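Local atomic coordinates of pectate lyase (Bacillus subtilis, PDB entry 5AMV), a protein that cleaves polygalacturonate by calcium-dependent elimination, giving oligosaccharides with unsaturated galacturonosyl groups at their non-reducing ends. Residues K317-N322 with G370-L375; K263-L268 with F285-V290; H289-Y294 with G377-S382; Y308-G313 with T343-S348; K334-F339 with N363-S368. All coordinates share one frame; numbering follows the deposited sequence.

Contact 1. Residues K317-N322 with G370-L375; sequences KIYAQN and GWTPSL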
# COMPACT_ATOMS: atom_id res chain seq x y z
N LYS A 317 9.48 11.15 -10.34
CA LYS A 317 9.65 12.55 -10.04
C LYS A 317 9.31 12.84 -8.59
O LYS A 317 8.41 13.62 -8.30
CB LYS A 317 8.85 13.40 -11.03
CG LYS A 317 9.39 13.30 -12.45
CD LYS A 317 8.47 13.99 -13.46
CE LYS A 317 9.19 14.05 -14.87
NZ LYS A 317 9.65 12.74 -15.37
N ILE A 318 10.02 12.19 -7.68
CA ILE A 318 9.76 12.42 -6.25
C ILE A 318 10.32 13.78 -5.83
O ILE A 318 11.50 14.12 -6.13
CB ILE A 318 10.39 11.31 -5.37
CG1 ILE A 318 9.77 9.94 -5.71
CG2 ILE A 318 10.30 11.68 -3.88
CD1 ILE A 318 10.50 8.75 -5.11
N TYR A 319 9.47 14.56 -5.17
CA TYR A 319 9.84 15.83 -4.60
C TYR A 319 9.66 15.74 -3.09
O TYR A 319 8.54 15.71 -2.56
CB TYR A 319 8.95 16.92 -5.22
CG TYR A 319 9.42 18.34 -5.01
CD1 TYR A 319 9.21 18.98 -3.79
CD2 TYR A 319 10.03 19.04 -6.04
CE1 TYR A 319 9.64 20.32 -3.55
CE2 TYR A 319 10.44 20.36 -5.84
CZ TYR A 319 10.24 21.01 -4.60
OH TYR A 319 10.64 22.32 -4.42
N ALA A 320 10.80 15.67 -2.39
CA ALA A 320 10.78 15.35 -0.97
C ALA A 320 11.19 16.53 -0.11
O ALA A 320 12.17 17.22 -0.43
CB ALA A 320 11.67 14.12 -0.70
N GLN A 321 10.40 16.82 0.92
CA GLN A 321 10.74 17.90 1.84
C GLN A 321 10.57 17.50 3.30
O GLN A 321 9.52 16.99 3.71
CB GLN A 321 9.84 19.13 1.62
CG GLN A 321 10.01 19.77 0.26
CD GLN A 321 8.98 20.83 0.02
OE1 GLN A 321 7.80 20.54 -0.16
NE2 GLN A 321 9.42 22.09 0.03
N ASN A 322 11.57 17.83 4.10
CA ASN A 322 11.48 17.70 5.55
C ASN A 322 11.02 16.33 6.07
O ASN A 322 10.09 16.25 6.90
CB ASN A 322 10.70 18.86 6.15
CG ASN A 322 11.42 20.21 5.96
OD1 ASN A 322 12.47 20.26 5.27
ND2 ASN A 322 10.93 21.25 6.60
N GLY A 370 11.69 18.37 -12.42
CA GLY A 370 10.95 19.01 -13.51
C GLY A 370 9.59 19.57 -13.13
O GLY A 370 8.81 20.00 -14.02
N TRP A 371 9.28 19.55 -11.82
CA TRP A 371 8.07 20.17 -11.28
C TRP A 371 8.28 20.61 -9.82
O TRP A 371 9.24 20.16 -9.19
CB TRP A 371 6.86 19.21 -11.37
CG TRP A 371 6.94 18.07 -10.33
CD1 TRP A 371 7.88 17.08 -10.26
CD2 TRP A 371 6.05 17.88 -9.22
NE1 TRP A 371 7.64 16.27 -9.14
CE2 TRP A 371 6.52 16.74 -8.50
CE3 TRP A 371 4.91 18.54 -8.78
CZ2 TRP A 371 5.87 16.25 -7.35
CZ3 TRP A 371 4.25 18.05 -7.61
CH2 TRP A 371 4.75 16.91 -6.94
N THR A 372 7.40 21.48 -9.34
CA THR A 372 7.36 21.89 -7.93
C THR A 372 5.92 21.82 -7.42
O THR A 372 4.97 22.33 -8.05
CB THR A 372 7.87 23.32 -7.71
OG1 THR A 372 7.27 24.18 -8.68
CG2 THR A 372 9.38 23.38 -7.85
N PRO A 373 5.73 21.13 -6.28
CA PRO A 373 4.36 20.98 -5.77
C PRO A 373 3.75 22.33 -5.45
O PRO A 373 4.43 23.18 -4.88
CB PRO A 373 4.53 20.22 -4.47
CG PRO A 373 5.92 19.69 -4.43
CD PRO A 373 6.70 20.27 -5.58
N SER A 374 2.47 22.51 -5.77
CA SER A 374 1.77 23.71 -5.29
C SER A 374 0.63 23.41 -4.30
O SER A 374 0.38 24.21 -3.36
CB SER A 374 1.27 24.55 -6.47
OG SER A 374 0.62 23.73 -7.42
N LEU A 375 -0.04 22.27 -4.47
CA LEU A 375 -1.14 21.89 -3.58
C LEU A 375 -0.66 21.16 -2.34
O LEU A 375 -0.45 19.95 -2.38
CB LEU A 375 -2.11 20.93 -4.29
CG LEU A 375 -3.24 21.53 -5.08
CD1 LEU A 375 -4.04 20.42 -5.70
CD2 LEU A 375 -4.09 22.42 -4.13
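Tyr319 meets Trp371 and Pro373 in turn, and its side chain shows how one aromatic residue can pack against several residues of a loop. With CG anti to the backbone N (chi1 -165°), the ring is carried out toward the loop. At the root of the side chain, Tyr319 CB rests 3.8 Å from CZ2 of the Trp371 indole. The ring then passes beneath Pro373, whose CD stands over its centre, 3.3 Å from the centroid of the Tyr319 ring, in a close CH-pi contact. CD1 of Tyr319 also has Pro373 CG at 3.4 Å, while CD2 comes to 3.4 Å from the carbonyl O of Trp371. Farther out, Thr372 CG2 lies beside CE2 and OH of Tyr319 in one of the threonine's two conformers. An edge of the tyrosine ring faces the indole of Trp371 in a T-shaped pair, the planes turned by 61°. The indole is pinned in its turn: NE1 of Trp371 donates to Lys317 O over 2.9 Å, with the acceptor near the ring plane and the bond bent to 153°. Outside the two segments, Trp14 meets the Trp371 ring. Stacking of like side chains between successive coils is a known feature of parallel beta-helices such as those of polysaccharide lyase family 1; here Tyr319 and Tyr346 stack in this way on the outer surface, under a long loop.

Contact 2. Residues K263-L268 with F285-V290; sequences KLKITL and FGQVHV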
# COMPACT_ATOMS: atom_id res chain seq x y z
N LYS A 263 0.61 10.90 -14.71
CA LYS A 263 -0.37 10.44 -13.70
C LYS A 263 0.40 10.06 -12.43
O LYS A 263 1.52 10.55 -12.21
CB LYS A 263 -1.21 9.29 -14.23
CG LYS A 263 -1.85 9.65 -15.63
CD LYS A 263 -2.99 8.76 -16.00
CE LYS A 263 -3.83 9.38 -17.14
NZ LYS A 263 -3.13 9.12 -18.44
N LEU A 264 -0.24 9.28 -11.55
CA LEU A 264 0.41 8.88 -10.29
C LEU A 264 0.79 10.13 -9.49
O LEU A 264 1.82 10.18 -8.85
CB LEU A 264 1.63 7.95 -10.54
CG LEU A 264 1.27 6.61 -11.20
CD1 LEU A 264 2.47 5.81 -11.69
CD2 LEU A 264 0.41 5.73 -10.22
N LYS A 265 -0.07 11.14 -9.52
CA LYS A 265 0.11 12.35 -8.74
C LYS A 265 -0.44 12.05 -7.36
O LYS A 265 -1.66 12.02 -7.13
CB LYS A 265 -0.60 13.55 -9.36
CG LYS A 265 0.11 13.98 -10.65
CD LYS A 265 -0.67 15.13 -11.27
CE LYS A 265 0.17 15.93 -12.29
NZ LYS A 265 0.72 15.08 -13.40
N ILE A 266 0.52 11.85 -6.45
CA ILE A 266 0.25 11.40 -5.08
C ILE A 266 1.04 12.27 -4.10
O ILE A 266 2.24 12.52 -4.29
CB ILE A 266 0.66 9.93 -4.94
CG1 ILE A 266 -0.16 9.05 -5.90
CG2 ILE A 266 0.46 9.46 -3.47
CD1 ILE A 266 0.55 7.71 -6.18
N THR A 267 0.39 12.66 -3.02
CA THR A 267 1.06 13.34 -1.92
C THR A 267 1.09 12.43 -0.71
O THR A 267 0.05 11.95 -0.28
CB THR A 267 0.32 14.65 -1.55
OG1 THR A 267 0.31 15.50 -2.70
CG2 THR A 267 0.97 15.40 -0.37
N LEU A 268 2.29 12.20 -0.18
CA LEU A 268 2.44 11.44 1.06
C LEU A 268 2.94 12.36 2.14
O LEU A 268 4.06 12.87 2.05
CB LEU A 268 3.47 10.31 0.92
CG LEU A 268 3.22 9.32 -0.24
CD1 LEU A 268 4.26 8.24 -0.20
CD2 LEU A 268 1.85 8.66 -0.13
N PHE A 285 7.47 7.08 -12.87
CA PHE A 285 6.70 8.12 -13.61
C PHE A 285 6.11 9.28 -12.84
O PHE A 285 6.15 10.41 -13.31
CB PHE A 285 5.59 7.49 -14.48
CG PHE A 285 6.13 6.56 -15.55
CD1 PHE A 285 6.83 7.08 -16.66
CD2 PHE A 285 6.01 5.18 -15.42
CE1 PHE A 285 7.37 6.22 -17.64
CE2 PHE A 285 6.56 4.29 -16.40
CZ PHE A 285 7.25 4.84 -17.52
N GLY A 286 5.56 9.02 -11.66
CA GLY A 286 4.73 10.02 -11.04
C GLY A 286 5.41 11.20 -10.38
O GLY A 286 6.56 11.12 -9.91
N GLN A 287 4.65 12.29 -10.35
CA GLN A 287 5.00 13.48 -9.57
C GLN A 287 4.49 13.26 -8.17
O GLN A 287 3.30 13.51 -7.88
CB GLN A 287 4.34 14.71 -10.22
CG GLN A 287 4.98 15.07 -11.58
CD GLN A 287 4.21 16.19 -12.28
OE1 GLN A 287 3.41 16.90 -11.66
NE2 GLN A 287 4.50 16.39 -13.59
N VAL A 288 5.40 12.77 -7.29
CA VAL A 288 4.99 12.32 -5.96
C VAL A 288 5.62 13.25 -4.95
O VAL A 288 6.84 13.36 -4.87
CB VAL A 288 5.40 10.87 -5.74
CG1 VAL A 288 4.97 10.40 -4.33
CG2 VAL A 288 4.81 9.98 -6.83
N HIS A 289 4.77 13.95 -4.19
CA HIS A 289 5.24 14.88 -3.17
C HIS A 289 5.32 14.11 -1.85
O HIS A 289 4.31 13.64 -1.37
CB HIS A 289 4.26 16.06 -3.02
CG HIS A 289 4.76 17.16 -2.15
ND1 HIS A 289 3.94 18.17 -1.70
CD2 HIS A 289 6.00 17.44 -1.67
CE1 HIS A 289 4.65 19.02 -0.97
NE2 HIS A 289 5.90 18.62 -0.96
N VAL A 290 6.50 14.03 -1.26
CA VAL A 290 6.78 13.24 -0.07
C VAL A 290 7.27 14.19 1.02
O VAL A 290 8.40 14.70 0.94
CB VAL A 290 7.83 12.17 -0.42
CG1 VAL A 290 8.29 11.36 0.85
CG2 VAL A 290 7.29 11.27 -1.57
O HOH W 1 2.55 12.97 -12.69
O HOH W 2 1.42 17.93 -2.70
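Ile266 O accepts the N-H of His289, and His289 O accepts that of Leu268, so residues 266-268 and 287-290 run parallel, with axes 4.7 Å apart at 14°. These are neighbouring strands on successive coils of the parallel beta-helix. The bonds measure 2.9 Å from His289 N to Ile266 O and 2.8 Å from Leu268 N to His289 O. Ahead of the paired strands, Gly286 lies close against the carbonyls of Lys263 and Leu264, and a side chain on it would collide with Leu264 O. Ile266, Val288, Leu268 and Val290 turn to one face, where Phe251 packs on Ile266 and Leu268; Thr267 and His289 turn to the other. Lys265 and Gln287 lie side by side, with CE of Lys265 3.4 Å from OE1 of Gln287. The ammonium has its main partner in Gly262 O and also donates to a water, which gives a proton to Lys263 O at 2.7 Å and receives one from Gln287 N at 3.2 Å. This water thus spans the point where the direct backbone ladder has not yet begun. On the opposite face, CG of His289 is anti to the backbone N (chi1 -171°), and the imidazole lies alongside Thr267. NE2 of His289 is bonded to Gln321 OE1, and Thr267 OG1 to Trp14 N. Between the two side chains sits a second water, in the plane of the imidazole, 2.7 Å from His289 ND1 and 2.7 Å from Thr267 OG1.

Contact 3. Residues H289-Y294 with G377-S382; sequences HVYNNY and GSIDAS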
# COMPACT_ATOMS: atom_id res chain seq x y z
N HIS A 289 4.77 13.95 -4.19
CA HIS A 289 5.24 14.88 -3.17
C HIS A 289 5.32 14.11 -1.85
O HIS A 289 4.31 13.64 -1.37
CB HIS A 289 4.26 16.06 -3.02
CG HIS A 289 4.76 17.16 -2.15
ND1 HIS A 289 3.94 18.17 -1.70
CD2 HIS A 289 6.00 17.44 -1.67
CE1 HIS A 289 4.65 19.02 -0.97
NE2 HIS A 289 5.90 18.62 -0.96
N VAL A 290 6.50 14.03 -1.26
CA VAL A 290 6.78 13.24 -0.07
C VAL A 290 7.27 14.19 1.02
O VAL A 290 8.40 14.70 0.94
CB VAL A 290 7.83 12.17 -0.42
CG1 VAL A 290 8.29 11.36 0.85
CG2 VAL A 290 7.29 11.27 -1.57
N TYR A 291 6.45 14.52 1.99
CA TYR A 291 6.95 15.46 3.02
C TYR A 291 6.53 15.13 4.43
O TYR A 291 5.44 14.59 4.68
CB TYR A 291 6.59 16.94 2.68
CG TYR A 291 5.13 17.36 2.88
CD1 TYR A 291 4.70 17.89 4.11
CD2 TYR A 291 4.21 17.27 1.84
CE1 TYR A 291 3.39 18.29 4.32
CE2 TYR A 291 2.85 17.72 2.05
CZ TYR A 291 2.48 18.22 3.27
OH TYR A 291 1.18 18.66 3.47
N ASN A 292 7.39 15.49 5.39
CA ASN A 292 7.07 15.29 6.80
C ASN A 292 6.73 13.84 7.18
O ASN A 292 5.87 13.62 8.05
CB ASN A 292 5.90 16.21 7.28
CG ASN A 292 6.26 17.69 7.35
OD1 ASN A 292 5.36 18.53 7.45
ND2 ASN A 292 7.57 18.02 7.30
N ASN A 293 7.38 12.86 6.54
CA ASN A 293 7.20 11.46 6.92
C ASN A 293 8.33 11.06 7.84
O ASN A 293 9.42 11.66 7.81
CB ASN A 293 7.13 10.58 5.66
CG ASN A 293 5.99 10.96 4.74
OD1 ASN A 293 4.81 10.74 5.03
ND2 ASN A 293 6.33 11.64 3.64
N TYR A 294 8.09 10.03 8.66
CA TYR A 294 9.05 9.59 9.65
C TYR A 294 9.29 8.10 9.38
O TYR A 294 8.33 7.33 9.31
CB TYR A 294 8.52 9.78 11.07
CG TYR A 294 9.53 9.30 12.08
CD1 TYR A 294 10.81 9.90 12.15
CD2 TYR A 294 9.22 8.26 12.95
CE1 TYR A 294 11.73 9.48 13.05
CE2 TYR A 294 10.17 7.81 13.90
CZ TYR A 294 11.42 8.43 13.93
OH TYR A 294 12.34 7.98 14.85
N GLY A 377 -0.53 21.45 2.34
CA GLY A 377 -0.74 22.16 3.59
C GLY A 377 0.60 22.61 4.16
O GLY A 377 1.64 22.56 3.47
N SER A 378 0.58 23.01 5.42
CA SER A 378 1.78 23.50 6.09
C SER A 378 2.85 22.42 6.22
O SER A 378 2.57 21.29 6.63
CB SER A 378 1.42 24.04 7.46
OG SER A 378 0.72 25.26 7.31
N ILE A 379 4.09 22.77 5.88
CA ILE A 379 5.22 21.86 6.00
C ILE A 379 5.95 22.11 7.32
O ILE A 379 6.53 23.19 7.52
CB ILE A 379 6.15 21.97 4.76
CG1 ILE A 379 5.34 21.69 3.48
CG2 ILE A 379 7.36 21.02 4.89
CD1 ILE A 379 6.13 21.86 2.21
N ASP A 380 5.92 21.13 8.22
CA ASP A 380 6.60 21.21 9.51
C ASP A 380 8.09 21.28 9.26
O ASP A 380 8.63 20.70 8.32
CB ASP A 380 6.36 19.96 10.37
CG ASP A 380 4.89 19.72 10.69
OD1 ASP A 380 4.07 20.68 10.60
OD2 ASP A 380 4.55 18.56 11.02
N ALA A 381 8.76 21.99 10.16
CA ALA A 381 10.23 21.90 10.27
C ALA A 381 10.64 20.45 10.52
O ALA A 381 10.01 19.72 11.31
CB ALA A 381 10.71 22.80 11.43
N SER A 382 11.73 20.03 9.89
CA SER A 382 12.22 18.66 10.10
C SER A 382 12.41 18.26 11.56
O SER A 382 12.12 17.12 11.94
CB SER A 382 13.52 18.46 9.36
OG SER A 382 13.38 18.84 8.00
O HOH W 3 -0.89 18.42 1.76
O HOH W 4 0.72 19.50 5.93
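Asn292 approaches Asp380 to 6.5 Å between CA atoms, where the backbone turns just past strand 289-291 and faces the irregular loop 377-382; no bond joins backbone to backbone. The place is a turn of the parallel beta-helix. The next residue, Asn293, bonded to Asn271 on one coil and Asn323 on another, is consistent with the asparagine ladder familiar from pectate lyases. The amide of Asn292 grips the backbone of Asp380 at two points. OD1 of Asn292 receives the N-H of Asp380 at 2.8 Å, on a lone pair in the carbonyl plane, with an angle of 150° at the hydrogen. ND2 of Asn292 donates to Asp380 O at 3.1 Å, approaching from out of the carbonyl plane. ND2 also serves Asn322 O, and Asp380 O also receives Asn322 ND2. The Asp380 side chain crosses that of Asn292 at about a right angle, though amide and carboxylate planes differ by only 18°, and its OD2 goes to His270 and Asn388. An alanine at Asn292 would probably leave the N-H of Asp380 without its mate, strip Asn322 O of a donor and loosen this attachment of the loop. Tyr291 carries the other half of the contact, with CG placed between backbone N and carbonyl carbon (chi1 75°). Ile379 CG1 lies over one face of its ring, toward the rim, 4.2 Å from the Tyr291 ring centroid. Two waters flank the phenol in the ring plane. One accepts from Gly377 N; the other, 2.6 Å from Tyr291 OH, donates to Ser378 O.

Contact 4. Residues Y308-G313 with T343-S348; sequences YAWGIG and TALYDS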
# COMPACT_ATOMS: atom_id res chain seq x y z
N TYR A 308 15.65 0.21 2.15
CA TYR A 308 15.66 1.59 1.67
C TYR A 308 14.30 2.23 1.90
O TYR A 308 13.32 1.51 2.09
CB TYR A 308 16.06 1.67 0.19
CG TYR A 308 15.02 1.15 -0.82
CD1 TYR A 308 14.01 2.00 -1.28
CD2 TYR A 308 15.07 -0.19 -1.31
CE1 TYR A 308 13.03 1.52 -2.21
CE2 TYR A 308 14.11 -0.67 -2.24
CZ TYR A 308 13.14 0.22 -2.70
OH TYR A 308 12.20 -0.19 -3.65
N ALA A 309 14.26 3.58 1.88
CA ALA A 309 12.99 4.29 1.98
C ALA A 309 12.41 4.61 0.60
O ALA A 309 11.39 4.03 0.20
CB ALA A 309 13.18 5.59 2.81
N TRP A 310 13.08 5.49 -0.15
CA TRP A 310 12.54 5.94 -1.46
C TRP A 310 13.13 5.14 -2.61
O TRP A 310 14.34 4.96 -2.69
CB TRP A 310 12.75 7.45 -1.70
CG TRP A 310 12.29 8.25 -0.58
CD1 TRP A 310 11.20 7.99 0.25
CD2 TRP A 310 12.89 9.47 -0.08
NE1 TRP A 310 11.12 8.96 1.24
CE2 TRP A 310 12.12 9.88 1.05
CE3 TRP A 310 14.01 10.24 -0.48
CZ2 TRP A 310 12.43 11.02 1.80
CZ3 TRP A 310 14.30 11.41 0.28
CH2 TRP A 310 13.52 11.76 1.41
N GLY A 311 12.27 4.66 -3.51
CA GLY A 311 12.78 3.86 -4.64
C GLY A 311 12.66 4.73 -5.86
O GLY A 311 11.55 5.10 -6.28
N ILE A 312 13.82 5.10 -6.42
CA ILE A 312 13.86 6.00 -7.58
C ILE A 312 13.75 5.17 -8.85
O ILE A 312 14.77 4.68 -9.38
CB ILE A 312 15.17 6.84 -7.58
CG1 ILE A 312 15.47 7.42 -6.18
CG2 ILE A 312 15.09 7.96 -8.63
CD1 ILE A 312 14.30 8.15 -5.49
N GLY A 313 12.52 4.95 -9.31
CA GLY A 313 12.21 4.09 -10.46
C GLY A 313 12.25 4.89 -11.76
O GLY A 313 12.40 6.12 -11.72
N THR A 343 16.64 8.75 -12.55
CA THR A 343 17.73 9.70 -12.73
C THR A 343 17.68 10.96 -11.86
O THR A 343 18.63 11.74 -11.84
CB THR A 343 17.80 10.14 -14.22
OG1 THR A 343 16.67 10.97 -14.53
CG2 THR A 343 17.84 8.94 -15.13
N ALA A 344 16.57 11.19 -11.16
CA ALA A 344 16.35 12.48 -10.54
C ALA A 344 15.59 12.32 -9.21
O ALA A 344 14.72 11.45 -9.09
CB ALA A 344 15.54 13.38 -11.46
N LEU A 345 15.93 13.17 -8.25
CA LEU A 345 15.25 13.22 -6.96
C LEU A 345 15.48 14.62 -6.41
O LEU A 345 16.64 15.07 -6.28
CB LEU A 345 15.78 12.16 -5.99
CG LEU A 345 15.41 12.30 -4.50
CD1 LEU A 345 13.87 12.05 -4.29
CD2 LEU A 345 16.23 11.34 -3.68
N TYR A 346 14.39 15.32 -6.11
CA TYR A 346 14.52 16.53 -5.32
C TYR A 346 14.36 16.13 -3.86
O TYR A 346 13.35 15.55 -3.51
CB TYR A 346 13.42 17.56 -5.67
CG TYR A 346 13.51 18.85 -4.88
CD1 TYR A 346 13.04 18.94 -3.57
CD2 TYR A 346 14.10 19.98 -5.44
CE1 TYR A 346 13.17 20.12 -2.84
CE2 TYR A 346 14.20 21.15 -4.74
CZ TYR A 346 13.75 21.23 -3.45
OH TYR A 346 13.89 22.40 -2.74
N ASP A 347 15.33 16.46 -3.02
CA ASP A 347 15.09 16.36 -1.58
C ASP A 347 15.75 17.51 -0.84
O ASP A 347 16.89 17.90 -1.11
CB ASP A 347 15.44 14.96 -0.96
CG ASP A 347 16.91 14.76 -0.76
OD1 ASP A 347 17.62 14.69 -1.77
OD2 ASP A 347 17.35 14.66 0.40
N SER A 348 14.98 18.05 0.08
CA SER A 348 15.44 19.14 0.94
C SER A 348 15.04 18.84 2.38
O SER A 348 13.99 18.26 2.65
CB SER A 348 14.89 20.51 0.46
OG SER A 348 13.50 20.70 0.71
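Trp310, Ile312 and Leu345 meet in the buried apolar interior of the parallel beta-helix, where strand 310-312 on one wall faces residues 343-348 on another. The backbones stay well apart, the nearest CA atoms, those of Ile312 and Leu345, being 7.4 Å from each other, so side chains make most of the contact. Leu345 is the central piece. Its CG is anti to the backbone N (chi1 166°); both methyls reach Ile312, and CD2 also reaches Trp310. CD2 of Leu345 sits at the edge of the Trp310 indole, near the ring plane, 4.0 Å from CE3. Both CD1 and CD2 of Leu345 touch the terminal methyl of Ile312, each 4.1 Å from CD1 of that residue, and the two chains cross at about a right angle. The other branch of Ile312 meets backbone, its CG2 lying 3.5 Å from Ala344 O. Farther along, CZ3 of Trp310 comes 3.9 Å from CB of Asp347, while the carboxylate is occupied with other partners: OD2 with Thr350 OG1 and Ala359 N, OD1 with Ser360 N. Trp310 NE1 is likewise bonded to Tyr295 OH. Ile336 and Ile318 add further apolar surface to Leu345. The Trp310 side chain is about 9 Å from that of Arg279, the inferred catalytic residue, so this packing is close to the active site. With no hydrogen bond crossing it, the contact rests on shape and dispersion; the buried carboxylate of Asp347 is bonded at the start of helix 359-362, whose N-H groups would probably favour its ionised form.

Contact 5. Residues K334-F339 with N363-S368; sequences KTISVF and NGLSSS. With ADA (alpha-D-galactopyranuronic acid), chain B.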
# COMPACT_ATOMS: atom_id res chain seq x y z
N LYS A 334 22.28 5.24 1.18
CA LYS A 334 21.48 4.02 1.30
C LYS A 334 20.07 4.29 1.79
O LYS A 334 19.25 3.35 1.93
CB LYS A 334 22.17 3.01 2.23
CG LYS A 334 23.48 2.42 1.62
CD LYS A 334 23.29 1.86 0.23
CE LYS A 334 22.62 0.46 0.25
NZ LYS A 334 22.00 0.12 -1.09
N THR A 335 19.77 5.57 2.04
CA THR A 335 18.39 5.96 2.34
C THR A 335 17.46 5.69 1.16
O THR A 335 16.22 5.56 1.32
CB THR A 335 18.27 7.44 2.71
OG1 THR A 335 18.76 8.25 1.63
CG2 THR A 335 19.03 7.76 4.01
N ILE A 336 18.02 5.66 -0.05
CA ILE A 336 17.21 5.40 -1.26
C ILE A 336 17.79 4.24 -2.06
O ILE A 336 18.93 3.77 -1.79
CB ILE A 336 17.06 6.67 -2.14
CG1 ILE A 336 18.38 6.91 -2.94
CG2 ILE A 336 16.63 7.86 -1.25
CD1 ILE A 336 18.36 8.15 -3.82
N SER A 337 16.99 3.73 -3.01
CA SER A 337 17.49 2.76 -3.97
C SER A 337 17.15 3.30 -5.37
O SER A 337 16.02 3.70 -5.62
CB SER A 337 16.86 1.38 -3.77
OG SER A 337 17.47 0.41 -4.64
N VAL A 338 18.16 3.35 -6.24
CA VAL A 338 18.04 3.85 -7.62
C VAL A 338 17.95 2.69 -8.61
O VAL A 338 18.78 1.77 -8.62
CB VAL A 338 19.24 4.77 -7.98
CG1 VAL A 338 18.97 5.37 -9.36
CG2 VAL A 338 19.41 5.90 -6.92
N PHE A 339 16.89 2.71 -9.42
CA PHE A 339 16.67 1.67 -10.43
C PHE A 339 16.93 2.27 -11.83
O PHE A 339 17.00 3.48 -11.97
CB PHE A 339 15.24 1.14 -10.30
CG PHE A 339 14.95 0.58 -8.93
CD1 PHE A 339 15.40 -0.70 -8.58
CD2 PHE A 339 14.29 1.36 -7.95
CE1 PHE A 339 15.18 -1.25 -7.30
CE2 PHE A 339 14.06 0.82 -6.66
CZ PHE A 339 14.50 -0.49 -6.32
N ASN A 363 23.69 10.23 -4.12
CA ASN A 363 23.54 9.20 -5.13
C ASN A 363 23.86 9.70 -6.54
O ASN A 363 23.66 8.98 -7.50
CB ASN A 363 22.12 8.62 -5.09
CG ASN A 363 21.95 7.62 -3.97
OD1 ASN A 363 22.22 6.44 -4.17
ND2 ASN A 363 21.52 8.07 -2.79
N GLY A 364 24.35 10.93 -6.61
CA GLY A 364 24.73 11.56 -7.87
C GLY A 364 23.57 11.78 -8.83
O GLY A 364 23.76 11.77 -10.03
N LEU A 365 22.35 11.94 -8.30
CA LEU A 365 21.17 12.10 -9.16
C LEU A 365 21.01 13.58 -9.50
O LEU A 365 21.66 14.42 -8.87
CB LEU A 365 19.91 11.62 -8.43
CG LEU A 365 19.89 10.12 -8.12
CD1 LEU A 365 18.71 9.81 -7.20
CD2 LEU A 365 19.81 9.27 -9.40
N SER A 366 20.16 13.88 -10.49
CA SER A 366 19.76 15.26 -10.74
C SER A 366 18.91 15.78 -9.58
O SER A 366 18.06 15.05 -9.02
CB SER A 366 18.97 15.36 -12.05
OG SER A 366 18.34 16.62 -12.13
N SER A 367 19.17 17.03 -9.22
CA SER A 367 18.50 17.68 -8.11
C SER A 367 17.10 18.16 -8.43
O SER A 367 16.38 18.58 -7.53
CB SER A 367 19.35 18.85 -7.60
OG SER A 367 19.41 19.88 -8.59
N SER A 368 16.72 18.15 -9.71
CA SER A 368 15.42 18.64 -10.14
C SER A 368 14.62 17.49 -10.72
O SER A 368 15.18 16.62 -11.38
CB SER A 368 15.63 19.70 -11.21
OG SER A 368 16.26 19.11 -12.34
C1 ADA B . 12.56 -6.48 -5.40
C2 ADA B . 12.04 -7.52 -6.40
C3 ADA B . 12.73 -7.34 -7.76
C4 ADA B . 12.53 -5.94 -8.30
C5 ADA B . 13.06 -4.94 -7.28
C6 ADA B . 12.62 -3.56 -7.72
O2 ADA B . 12.42 -8.81 -5.91
O3 ADA B . 12.18 -8.26 -8.71
O4 ADA B . 11.11 -5.72 -8.46
O5 ADA B . 12.48 -5.17 -5.96
O6B ADA B . 11.92 -2.90 -6.91
O6A ADA B . 12.93 -3.12 -8.88
O HOH W 5 21.42 4.06 -3.15
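Ile336 and Asn363 meet tip to tip, an amide nitrogen set against a methyl: ND2 of Asn363 is 3.3 Å from CD1 of Ile336. The amide is not short of partners, since ND2 donates to Ala359 O and Ala333 O, and a water lies 2.7 Å from Asn363 OD1 and 2.9 Å from Ile336 O. Leu365 completes the apolar side, its CD1 lying 3.8 Å from CD1 of Ile336 and 4.0 Å from CG2 of Val338. Gly364, between Asn363 and Leu365, is the C-prime residue of a Schellman motif that ends helix 359-362. Just past strand 336-338, Phe339 lines the glycan pocket: CE1 is 3.3 Å from O6A of the bound galacturonate, and CZ is 3.6 Å from O6B. Arg282 makes a cation-pi contact with this ring and, like Arg279 and Asp173, hydrogen-bonds the sugar. An alanine in place of Phe339 would probably open a gap beside the sugar carboxylate and leave Arg282 without its aromatic mate. The chemistry implies a division of labour: apolar tips and a well-bonded amide join the strand to the loop, while the Phe339 ring lies beside an acid sugar bound through polar side chains.

Overall arrangement
All five contacts lie in the later coils of one parallel beta-helix; contacts 3 and 5, about 19 Å apart between centres, are the most distant pair. Contact 2 comes first along the chain and pairs neighbouring coils; strand 287-296 carries it into contact 3, and strand 317-326, next in the sheet, carries contact 1. Contacts 4 and 5, with centres about 5 Å apart, interlock through neighbouring strands 310-312 and 336-338. Contact 5 is nested in the loop closed by contact 1, which is nested in that of contact 3. The loop after helix 359-362 supplies the second segments of contacts 1, 3 and 5, returning over the coils, with the glycan pocket reached at contact 5.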